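PDB 6DJ8: beta sliding clamp, which probably forms a ring-shaped homodimer around DNA that tethers DNA polymerases and other proteins to the template and makes them processive. Local coordinates for residues V163-H172 against L195-C206; A354-E364 against L375-H385. All blocks are in the same frame, centred on the assembly; numbering follows the deposited sequence.

Interaction 1 of 2, residues V163-H172 against L195-C206; sequences VINRIAFSAH and LVSTNGHRMSIC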
loop_
_atom_site.group_PDB
_atom_site.type_symbol
_atom_site.label_atom_id
_atom_site.label_comp_id
_atom_site.label_asym_id
_atom_site.label_seq_id
_atom_site.Cartn_x
_atom_site.Cartn_y
_atom_site.Cartn_z
ATOM N N VAL A 163 27.539 -1.700 -2.810
ATOM C CA VAL A 163 27.938 -0.527 -3.582
ATOM C C VAL A 163 26.739 0.084 -4.297
ATOM O O VAL A 163 26.560 1.310 -4.311
ATOM C CB VAL A 163 29.067 -0.898 -4.560
ATOM C CG1 VAL A 163 29.319 0.240 -5.526
ATOM C CG2 VAL A 163 30.342 -1.187 -3.779
ATOM N N ILE A 164 25.907 -0.754 -4.914
ATOM C CA ILE A 164 24.715 -0.251 -5.593
ATOM C C ILE A 164 23.829 0.486 -4.600
ATOM O O ILE A 164 23.338 1.591 -4.872
ATOM C CB ILE A 164 23.955 -1.417 -6.255
ATOM C CG1 ILE A 164 24.686 -1.904 -7.507
ATOM C CG2 ILE A 164 22.499 -1.018 -6.555
ATOM C CD1 ILE A 164 24.090 -3.188 -8.094
ATOM N N ASN A 165 23.614 -0.124 -3.430
ATOM C CA ASN A 165 22.786 0.495 -2.399
ATOM C C ASN A 165 23.338 1.858 -1.986
ATOM O O ASN A 165 22.569 2.777 -1.687
ATOM C CB ASN A 165 22.670 -0.452 -1.190
ATOM C CG ASN A 165 21.569 -0.027 -0.213
ATOM O OD1 ASN A 165 20.452 0.261 -0.622
ATOM N ND2 ASN A 165 21.887 0.008 1.079
ATOM N N ARG A 166 24.658 2.034 -2.019
ATOM C CA ARG A 166 25.239 3.312 -1.626
ATOM C C ARG A 166 25.325 4.309 -2.771
ATOM O O ARG A 166 25.492 5.507 -2.517
ATOM C CB ARG A 166 26.635 3.082 -1.030
ATOM C CG ARG A 166 26.521 2.701 0.439
ATOM C CD ARG A 166 27.602 1.783 0.978
ATOM N NE ARG A 166 27.197 1.339 2.306
ATOM C CZ ARG A 166 27.863 1.567 3.431
ATOM N NH1 ARG A 166 29.033 2.188 3.422
ATOM N NH2 ARG A 166 27.363 1.130 4.575
ATOM N N ILE A 167 25.184 3.866 -4.021
ATOM C CA ILE A 167 25.412 4.717 -5.181
ATOM C C ILE A 167 24.110 5.078 -5.899
ATOM O O ILE A 167 23.898 6.243 -6.255
ATOM C CB ILE A 167 26.405 4.040 -6.149
ATOM C CG1 ILE A 167 27.834 4.155 -5.613
ATOM C CG2 ILE A 167 26.327 4.679 -7.515
ATOM C CD1 ILE A 167 28.458 5.520 -5.846
ATOM N N ALA A 168 23.203 4.107 -6.085
ATOM C CA ALA A 168 22.084 4.309 -7.009
ATOM C C ALA A 168 21.213 5.503 -6.616
ATOM O O ALA A 168 20.833 6.313 -7.474
ATOM C CB ALA A 168 21.232 3.036 -7.090
ATOM N N PHE A 169 20.882 5.635 -5.326
ATOM C CA PHE A 169 19.916 6.658 -4.926
ATOM C C PHE A 169 20.396 8.076 -5.206
ATOM O O PHE A 169 19.566 8.983 -5.336
ATOM C CB PHE A 169 19.570 6.502 -3.434
ATOM C CG PHE A 169 20.649 7.012 -2.498
ATOM C CD1 PHE A 169 21.660 6.171 -2.059
ATOM C CD2 PHE A 169 20.634 8.336 -2.051
ATOM C CE1 PHE A 169 22.668 6.646 -1.177
ATOM C CE2 PHE A 169 21.598 8.811 -1.168
ATOM C CZ PHE A 169 22.632 7.966 -0.744
ATOM N N SER A 170 21.713 8.301 -5.310
ATOM C CA SER A 170 22.223 9.651 -5.527
ATOM C C SER A 170 22.155 10.121 -6.974
ATOM O O SER A 170 22.293 11.329 -7.223
ATOM C CB SER A 170 23.690 9.747 -5.093
ATOM O OG SER A 170 23.811 9.813 -3.697
ATOM N N ALA A 171 22.012 9.218 -7.942
ATOM C CA ALA A 171 22.004 9.667 -9.326
ATOM C C ALA A 171 20.777 10.530 -9.568
ATOM O O ALA A 171 19.751 10.387 -8.898
ATOM C CB ALA A 171 22.025 8.474 -10.291
ATOM N N HIS A 172 20.893 11.457 -10.511
ATOM C CA HIS A 172 19.725 12.234 -10.882
ATOM C C HIS A 172 18.622 11.298 -11.385
ATOM O O HIS A 172 18.885 10.288 -12.049
ATOM C CB HIS A 172 20.088 13.266 -11.946
ATOM C CG HIS A 172 19.122 14.397 -12.023
ATOM N ND1 HIS A 172 17.854 14.260 -12.540
ATOM C CD2 HIS A 172 19.212 15.672 -11.577
ATOM C CE1 HIS A 172 17.213 15.411 -12.434
ATOM N NE2 HIS A 172 18.015 16.284 -11.851
ATOM N N LEU A 195 33.266 4.362 -8.053
ATOM C CA LEU A 195 31.935 4.726 -8.520
ATOM C C LEU A 195 31.511 6.052 -7.901
ATOM O O LEU A 195 31.726 6.287 -6.709
ATOM C CB LEU A 195 30.909 3.642 -8.180
ATOM C CG LEU A 195 30.925 2.403 -9.072
ATOM C CD1 LEU A 195 32.141 1.514 -8.820
ATOM C CD2 LEU A 195 29.642 1.624 -8.931
ATOM N N VAL A 196 30.907 6.912 -8.714
ATOM C CA VAL A 196 30.421 8.219 -8.270
ATOM C C VAL A 196 29.016 8.411 -8.825
ATOM O O VAL A 196 28.741 8.030 -9.967
ATOM C CB VAL A 196 31.344 9.354 -8.751
ATOM C CG1 VAL A 196 30.764 10.724 -8.389
ATOM C CG2 VAL A 196 32.741 9.183 -8.163
ATOM N N SER A 197 28.125 8.999 -8.026
ATOM C CA SER A 197 26.835 9.416 -8.554
ATOM C C SER A 197 26.405 10.708 -7.886
ATOM O O SER A 197 26.703 10.946 -6.712
ATOM C CB SER A 197 25.749 8.351 -8.345
ATOM O OG SER A 197 25.603 8.061 -6.966
ATOM N N THR A 198 25.654 11.523 -8.626
ATOM C CA THR A 198 25.182 12.781 -8.071
ATOM C C THR A 198 24.006 13.279 -8.888
ATOM O O THR A 198 23.853 12.942 -10.063
ATOM C CB THR A 198 26.283 13.842 -8.082
ATOM O OG1 THR A 198 25.809 15.049 -7.463
ATOM C CG2 THR A 198 26.655 14.151 -9.534
ATOM N N ASN A 199 23.202 14.124 -8.253
ATOM C CA ASN A 199 22.137 14.846 -8.929
ATOM C C ASN A 199 22.427 16.335 -8.958
ATOM O O ASN A 199 21.519 17.133 -9.199
ATOM C CB ASN A 199 20.784 14.566 -8.263
ATOM C CG ASN A 199 20.619 15.297 -6.948
ATOM O OD1 ASN A 199 21.602 15.740 -6.327
ATOM N ND2 ASN A 199 19.367 15.459 -6.523
ATOM N N GLY A 200 23.668 16.728 -8.654
ATOM C CA GLY A 200 24.040 18.116 -8.556
ATOM C C GLY A 200 23.952 18.693 -7.161
ATOM O O GLY A 200 24.550 19.739 -6.897
ATOM N N HIS A 201 23.215 18.058 -6.265
ATOM C CA HIS A 201 23.053 18.568 -4.914
ATOM C C HIS A 201 23.549 17.624 -3.837
ATOM O O HIS A 201 24.011 18.086 -2.785
ATOM C CB HIS A 201 21.576 18.902 -4.694
ATOM C CG HIS A 201 21.087 19.961 -5.626
ATOM N ND1 HIS A 201 20.685 19.686 -6.915
ATOM C CD2 HIS A 201 20.949 21.298 -5.465
ATOM C CE1 HIS A 201 20.337 20.810 -7.514
ATOM N NE2 HIS A 201 20.473 21.800 -6.651
ATOM N N ARG A 202 23.479 16.320 -4.078
ATOM C CA ARG A 202 23.999 15.309 -3.184
ATOM C C ARG A 202 24.752 14.300 -4.042
ATOM O O ARG A 202 24.455 14.136 -5.232
ATOM C CB ARG A 202 22.882 14.652 -2.350
ATOM C CG ARG A 202 21.577 14.313 -3.110
ATOM C CD ARG A 202 21.614 12.919 -3.713
ATOM N NE ARG A 202 20.307 12.527 -4.285
ATOM C CZ ARG A 202 19.312 12.022 -3.563
ATOM N NH1 ARG A 202 19.480 11.855 -2.247
ATOM N NH2 ARG A 202 18.150 11.687 -4.140
ATOM N N MET A 203 25.744 13.645 -3.439
ATOM C CA MET A 203 26.665 12.826 -4.206
ATOM C C MET A 203 27.190 11.681 -3.354
ATOM O O MET A 203 27.558 11.881 -2.192
ATOM C CB MET A 203 27.858 13.670 -4.723
ATOM C CG MET A 203 29.030 12.812 -5.221
ATOM S SD MET A 203 30.472 13.809 -5.771
ATOM C CE MET A 203 29.776 14.651 -7.158
ATOM N N SER A 204 27.256 10.493 -3.951
ATOM C CA SER A 204 27.889 9.325 -3.350
ATOM C C SER A 204 29.188 8.979 -4.086
ATOM O O SER A 204 29.272 9.085 -5.315
ATOM C CB SER A 204 26.926 8.138 -3.355
ATOM O OG SER A 204 25.903 8.293 -2.352
ATOM N N ILE A 205 30.206 8.593 -3.319
ATOM C CA ILE A 205 31.501 8.148 -3.828
ATOM C C ILE A 205 31.861 6.844 -3.132
ATOM O O ILE A 205 32.024 6.822 -1.905
ATOM C CB ILE A 205 32.602 9.195 -3.582
ATOM C CG1 ILE A 205 32.252 10.501 -4.286
ATOM C CG2 ILE A 205 33.949 8.669 -4.065
ATOM C CD1 ILE A 205 32.813 11.699 -3.630
ATOM N N CYS A 206 32.025 5.774 -3.906
ATOM C CA CYS A 206 32.369 4.453 -3.383
ATOM C C CYS A 206 33.662 4.004 -4.041
ATOM O O CYS A 206 33.690 3.756 -5.250
ATOM C CB CYS A 206 31.288 3.421 -3.683
ATOM S SG CYS A 206 29.836 3.577 -2.709
HETATM O O HOH W 1 18.711 12.233 -6.929
#
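Ile167, on helix 157-167, lies over the hairpin of strands 192-198 and 202-211. Its apolar branches fill the middle of the contact. Ile167 CD1 reaches the strand backbone, 3.5 Å from Leu195 O, and Ile167 CG1 rests 3.6 Å from Cys206 SG. One turn back, Val163 CG1 meets Leu195 CD2 at 3.7 Å, the two side chains crossing at about a right angle.

Three serines supply the polar part. Ser197 OG donates to Ile167 O at 2.6 Å. Its chi1 of 59° sets OG between the backbone N and the carbonyl carbon, facing the helix. Ser170 N reaches the same carbonyl from the opposite face of its plane. Ser204 OG donates to Arg166 O at 2.8 Å, nearly in line with the C=O bond, and accepts from Ser170 OG at 2.9 Å.

Arg202 lies along Phe169 and Ser170. Its NH1 lies at the edge of the Phe169 ring, 3.7 Å from CD2, with the two planes nearly perpendicular. Phe169 O sits over one guanidinium face. Arg202 NH2 has a salt bridge to Glu353 and also donates to a water that bonds Ala171 O.

Two serine hydroxyls from the strands bond the carbonyls of Arg166 and Ile167, so helix 157-167 is bonded directly to the hairpin of strands 192-198 and 202-211 within a buried interface.

Interaction 2 of 2, residues A354-E364 against L375-H385; sequences AISVFETSKIE and LSEPENFNFTH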
loop_
_atom_site.group_PDB
_atom_site.type_symbol
_atom_site.label_atom_id
_atom_site.label_comp_id
_atom_site.label_asym_id
_atom_site.label_seq_id
_atom_site.Cartn_x
_atom_site.Cartn_y
_atom_site.Cartn_z
ATOM N N ALA A 354 20.175 9.503 2.618
ATOM C CA ALA A 354 21.582 9.150 2.743
ATOM C C ALA A 354 21.812 8.307 3.992
ATOM O O ALA A 354 22.396 7.221 3.924
ATOM C CB ALA A 354 22.443 10.419 2.753
ATOM N N ILE A 355 21.302 8.749 5.143
ATOM C CA ILE A 355 21.649 7.995 6.338
ATOM C C ILE A 355 20.989 6.620 6.345
ATOM O O ILE A 355 21.470 5.717 7.038
ATOM C CB ILE A 355 21.299 8.777 7.615
ATOM C CG1 ILE A 355 19.792 8.793 7.833
ATOM C CG2 ILE A 355 21.877 10.182 7.557
ATOM C CD1 ILE A 355 19.421 9.509 9.107
ATOM N N SER A 356 19.937 6.413 5.546
ATOM C CA SER A 356 19.287 5.110 5.527
ATOM C C SER A 356 20.167 4.017 4.928
ATOM O O SER A 356 19.853 2.837 5.092
ATOM C CB SER A 356 17.963 5.186 4.756
ATOM O OG SER A 356 18.203 5.133 3.349
ATOM N N VAL A 357 21.268 4.353 4.253
ATOM C CA VAL A 357 22.137 3.302 3.740
ATOM C C VAL A 357 23.289 2.985 4.674
ATOM O O VAL A 357 24.031 2.028 4.414
ATOM C CB VAL A 357 22.648 3.639 2.322
ATOM C CG1 VAL A 357 21.466 4.005 1.419
ATOM C CG2 VAL A 357 23.686 4.763 2.351
ATOM N N PHE A 358 23.430 3.712 5.784
ATOM C CA PHE A 358 24.537 3.482 6.710
ATOM C C PHE A 358 24.268 2.255 7.570
ATOM O O PHE A 358 23.120 1.958 7.901
ATOM C CB PHE A 358 24.762 4.718 7.591
ATOM C CG PHE A 358 25.524 5.805 6.903
ATOM C CD1 PHE A 358 25.000 6.433 5.790
ATOM C CD2 PHE A 358 26.754 6.220 7.383
ATOM C CE1 PHE A 358 25.701 7.427 5.147
ATOM C CE2 PHE A 358 27.459 7.222 6.744
ATOM C CZ PHE A 358 26.931 7.824 5.623
ATOM N N GLU A 359 25.327 1.505 7.884
ATOM C CA GLU A 359 25.180 0.318 8.716
ATOM C C GLU A 359 25.939 0.382 10.033
ATOM O O GLU A 359 25.892 -0.589 10.792
ATOM C CB GLU A 359 25.638 -0.933 7.950
ATOM C CG GLU A 359 25.718 -0.739 6.454
ATOM C CD GLU A 359 25.987 -2.024 5.693
ATOM O OE1 GLU A 359 25.055 -2.514 5.021
ATOM O OE2 GLU A 359 27.123 -2.539 5.763
ATOM N N THR A 360 26.616 1.483 10.339
ATOM C CA THR A 360 27.348 1.581 11.591
ATOM C C THR A 360 26.448 2.103 12.705
ATOM O O THR A 360 25.376 2.655 12.464
ATOM C CB THR A 360 28.562 2.491 11.433
ATOM O OG1 THR A 360 28.183 3.652 10.683
ATOM C CG2 THR A 360 29.660 1.763 10.685
ATOM N N SER A 361 26.915 1.928 13.944
ATOM C CA SER A 361 26.202 2.435 15.112
ATOM C C SER A 361 26.149 3.956 15.108
ATOM O O SER A 361 25.143 4.550 15.511
ATOM C CB SER A 361 26.879 1.946 16.394
ATOM O OG SER A 361 25.974 1.953 17.482
ATOM N N LYS A 362 27.234 4.599 14.683
ATOM C CA LYS A 362 27.344 6.045 14.663
ATOM C C LYS A 362 27.644 6.517 13.247
ATOM O O LYS A 362 28.068 5.740 12.390
ATOM C CB LYS A 362 28.431 6.513 15.640
ATOM C CG LYS A 362 28.227 5.945 17.046
ATOM C CD LYS A 362 28.713 6.893 18.127
ATOM C CE LYS A 362 28.392 6.357 19.530
ATOM N NZ LYS A 362 27.115 6.964 20.080
ATOM N N ILE A 363 27.419 7.804 13.003
ATOM C CA ILE A 363 27.700 8.413 11.710
ATOM C C ILE A 363 28.531 9.671 11.928
ATOM O O ILE A 363 28.287 10.432 12.871
ATOM C CB ILE A 363 26.394 8.724 10.949
ATOM C CG1 ILE A 363 26.690 9.279 9.561
ATOM C CG2 ILE A 363 25.536 9.696 11.735
ATOM C CD1 ILE A 363 25.421 9.562 8.727
ATOM N N GLU A 364 29.518 9.889 11.061
ATOM C CA GLU A 364 30.300 11.118 11.100
ATOM C C GLU A 364 29.664 12.133 10.161
ATOM O O GLU A 364 29.335 11.808 9.017
ATOM C CB GLU A 364 31.757 10.866 10.698
ATOM C CG GLU A 364 32.394 9.641 11.330
ATOM C CD GLU A 364 33.769 9.335 10.737
ATOM O OE1 GLU A 364 33.825 8.987 9.540
ATOM O OE2 GLU A 364 34.776 9.430 11.456
ATOM N N LEU A 375 29.070 13.088 4.913
ATOM C CA LEU A 375 28.615 11.974 5.728
ATOM C C LEU A 375 29.480 10.761 5.465
ATOM O O LEU A 375 29.703 10.401 4.306
ATOM C CB LEU A 375 27.158 11.611 5.418
ATOM C CG LEU A 375 25.999 12.404 6.001
ATOM C CD1 LEU A 375 26.206 13.878 5.839
ATOM C CD2 LEU A 375 24.643 11.937 5.327
ATOM N N SER A 376 29.911 10.101 6.534
ATOM C CA SER A 376 30.711 8.899 6.407
ATOM C C SER A 376 30.527 8.039 7.645
ATOM O O SER A 376 30.043 8.496 8.687
ATOM C CB SER A 376 32.190 9.246 6.222
ATOM O OG SER A 376 32.606 10.109 7.262
ATOM N N GLU A 377 30.951 6.788 7.521
ATOM C CA GLU A 377 31.020 5.778 8.565
ATOM C C GLU A 377 32.406 5.812 9.197
ATOM O O GLU A 377 33.403 5.966 8.481
ATOM C CB GLU A 377 30.745 4.386 7.996
ATOM C CG GLU A 377 29.284 4.129 7.656
ATOM C CD GLU A 377 29.041 2.821 6.901
ATOM O OE1 GLU A 377 29.952 2.374 6.175
ATOM O OE2 GLU A 377 27.932 2.249 7.016
ATOM N N PRO A 378 32.477 5.737 10.529
ATOM C CA PRO A 378 33.782 5.606 11.189
ATOM C C PRO A 378 34.498 4.354 10.710
ATOM O O PRO A 378 33.892 3.293 10.548
ATOM C CB PRO A 378 33.438 5.524 12.681
ATOM C CG PRO A 378 32.143 6.286 12.806
ATOM C CD PRO A 378 31.410 5.914 11.533
ATOM N N GLU A 379 35.801 4.499 10.468
ATOM C CA GLU A 379 36.720 3.454 10.027
ATOM C C GLU A 379 36.452 3.002 8.598
ATOM O O GLU A 379 37.143 2.098 8.114
ATOM C CB GLU A 379 36.712 2.227 10.957
ATOM N N ASN A 380 35.485 3.594 7.902
ATOM C CA ASN A 380 35.255 3.307 6.494
ATOM C C ASN A 380 35.770 4.467 5.654
ATOM O O ASN A 380 35.202 5.565 5.679
ATOM C CB ASN A 380 33.772 3.068 6.230
ATOM C CG ASN A 380 33.489 2.604 4.818
ATOM O OD1 ASN A 380 34.380 2.543 3.970
ATOM N ND2 ASN A 380 32.219 2.289 4.551
ATOM N N PHE A 381 36.793 4.204 4.851
ATOM C CA PHE A 381 37.385 5.234 4.015
ATOM C C PHE A 381 37.030 5.029 2.559
ATOM O O PHE A 381 37.558 5.731 1.689
ATOM C CB PHE A 381 38.897 5.281 4.242
ATOM C CG PHE A 381 39.250 5.510 5.675
ATOM C CD1 PHE A 381 39.077 6.766 6.243
ATOM C CD2 PHE A 381 39.685 4.471 6.477
ATOM C CE1 PHE A 381 39.372 6.990 7.578
ATOM C CE2 PHE A 381 39.981 4.689 7.819
ATOM C CZ PHE A 381 39.827 5.951 8.366
ATOM N N ASN A 382 36.164 4.050 2.281
ATOM C CA ASN A 382 35.686 3.749 0.942
ATOM C C ASN A 382 34.422 4.508 0.563
ATOM O O ASN A 382 34.138 4.650 -0.629
ATOM C CB ASN A 382 35.476 2.239 0.796
ATOM C CG ASN A 382 36.797 1.476 0.847
ATOM O OD1 ASN A 382 37.203 0.989 1.902
ATOM N ND2 ASN A 382 37.491 1.411 -0.280
ATOM N N PHE A 383 33.607 4.935 1.526
ATOM C CA PHE A 383 32.325 5.547 1.205
ATOM C C PHE A 383 32.272 6.981 1.710
ATOM O O PHE A 383 32.562 7.249 2.883
ATOM C CB PHE A 383 31.181 4.717 1.781
ATOM C CG PHE A 383 29.826 5.312 1.559
ATOM C CD1 PHE A 383 29.433 5.743 0.303
ATOM C CD2 PHE A 383 28.933 5.409 2.605
ATOM C CE1 PHE A 383 28.171 6.281 0.104
ATOM C CE2 PHE A 383 27.672 5.932 2.415
ATOM C CZ PHE A 383 27.288 6.373 1.167
ATOM N N THR A 384 31.889 7.896 0.823
ATOM C CA THR A 384 31.659 9.293 1.174
ATOM C C THR A 384 30.346 9.745 0.563
ATOM O O THR A 384 30.083 9.469 -0.614
ATOM C CB THR A 384 32.802 10.183 0.674
ATOM O OG1 THR A 384 33.997 9.814 1.345
ATOM C CG2 THR A 384 32.516 11.641 0.933
ATOM N N HIS A 385 29.527 10.435 1.351
ATOM C CA HIS A 385 28.323 11.077 0.843
ATOM C C HIS A 385 28.343 12.560 1.191
ATOM O O HIS A 385 28.572 12.941 2.349
ATOM C CB HIS A 385 27.047 10.429 1.376
ATOM C CG HIS A 385 25.815 10.895 0.668
ATOM N ND1 HIS A 385 25.430 10.409 -0.567
ATOM C CD2 HIS A 385 24.911 11.850 0.998
ATOM C CE1 HIS A 385 24.318 11.017 -0.944
ATOM N NE2 HIS A 385 23.979 11.892 -0.010
HETATM O O HOH W 2 31.926 13.085 7.471
HETATM O O HOH W 3 36.762 7.825 10.407
#
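Glu377 and Phe358 slide past each other in opposite directions, the carboxylate plane 86° from the ring. Glu377 CB lies 3.8 Å from Thr360 OG1. With chi1 at -74°, CG stands beside the backbone N and fits between two residues: it is 3.3 Å from Thr360 OG1 and equally close to Phe358 CD2. The chain stays extended beyond CG and carries the carboxylate to the backbone after Phe358. There Glu359 N donates to Glu377 OE2 at 2.8 Å, almost perfectly straight (177°). Arg166 of helix 157-167 forms a salt bridge with the same oxygen. The other oxygen, OE1, accepts from Asn380 ND2 within the type II turn from Glu377 to Asn380.

The edge of the Phe358 ring faces the backbone of Ser376, and Ile363 CD1 lies over one face, toward the rim. Phe358 CE1 meets Phe383 CE2 at 3.7 Å, in an oblique aromatic pair. Phe358 CZ also meets Leu375 CB, and Leu375 CD2 packs on Ala354 CB, which also touches the His385 ring.

Glu364 and Ser376 form an antiparallel hydrogen-bonded pair, joined by both backbone bonds. Their side chains share one face of the hairpin. Ser376 OG donates to Glu364 OE1 at 2.8 Å, on the anti side and well out of the carboxylate plane. Glu364 OE2 accepts from a water, and Glu364 CG rests against Pro378 CG.

The buried carboxylate of Glu377 is held by a backbone N-H, an amide and an arginine. These partners probably favour its charged form. The bond from Glu359 N ties the link between helix 348-355 and strand 362-367 to the turn from Glu377 to Asn380.

Interactions 1 and 2 have centres 14 Å apart and meet across neighbouring strands 202-211 and 383-387, in a sheet running from the central into the C-terminal domain. Polar contacts join them, including a backbone hydrogen bond between Ile205 and Thr384. The salt bridge from Arg166 NH2 to Glu377 OE2 spans 2.7 Å. Ser204 OG lies 2.8 Å from His385 ND1, a probable hydrogen bond. The Phe169 and His385 rings also meet, their planes about 30° apart. The bound peptide, a natural product, sits at the hairpin of interaction 1: Gly200 bonds to its backbone, and Thr198, His201 and Met203 pack on its side chains. The interdomain seam therefore adjoins the peptide pocket.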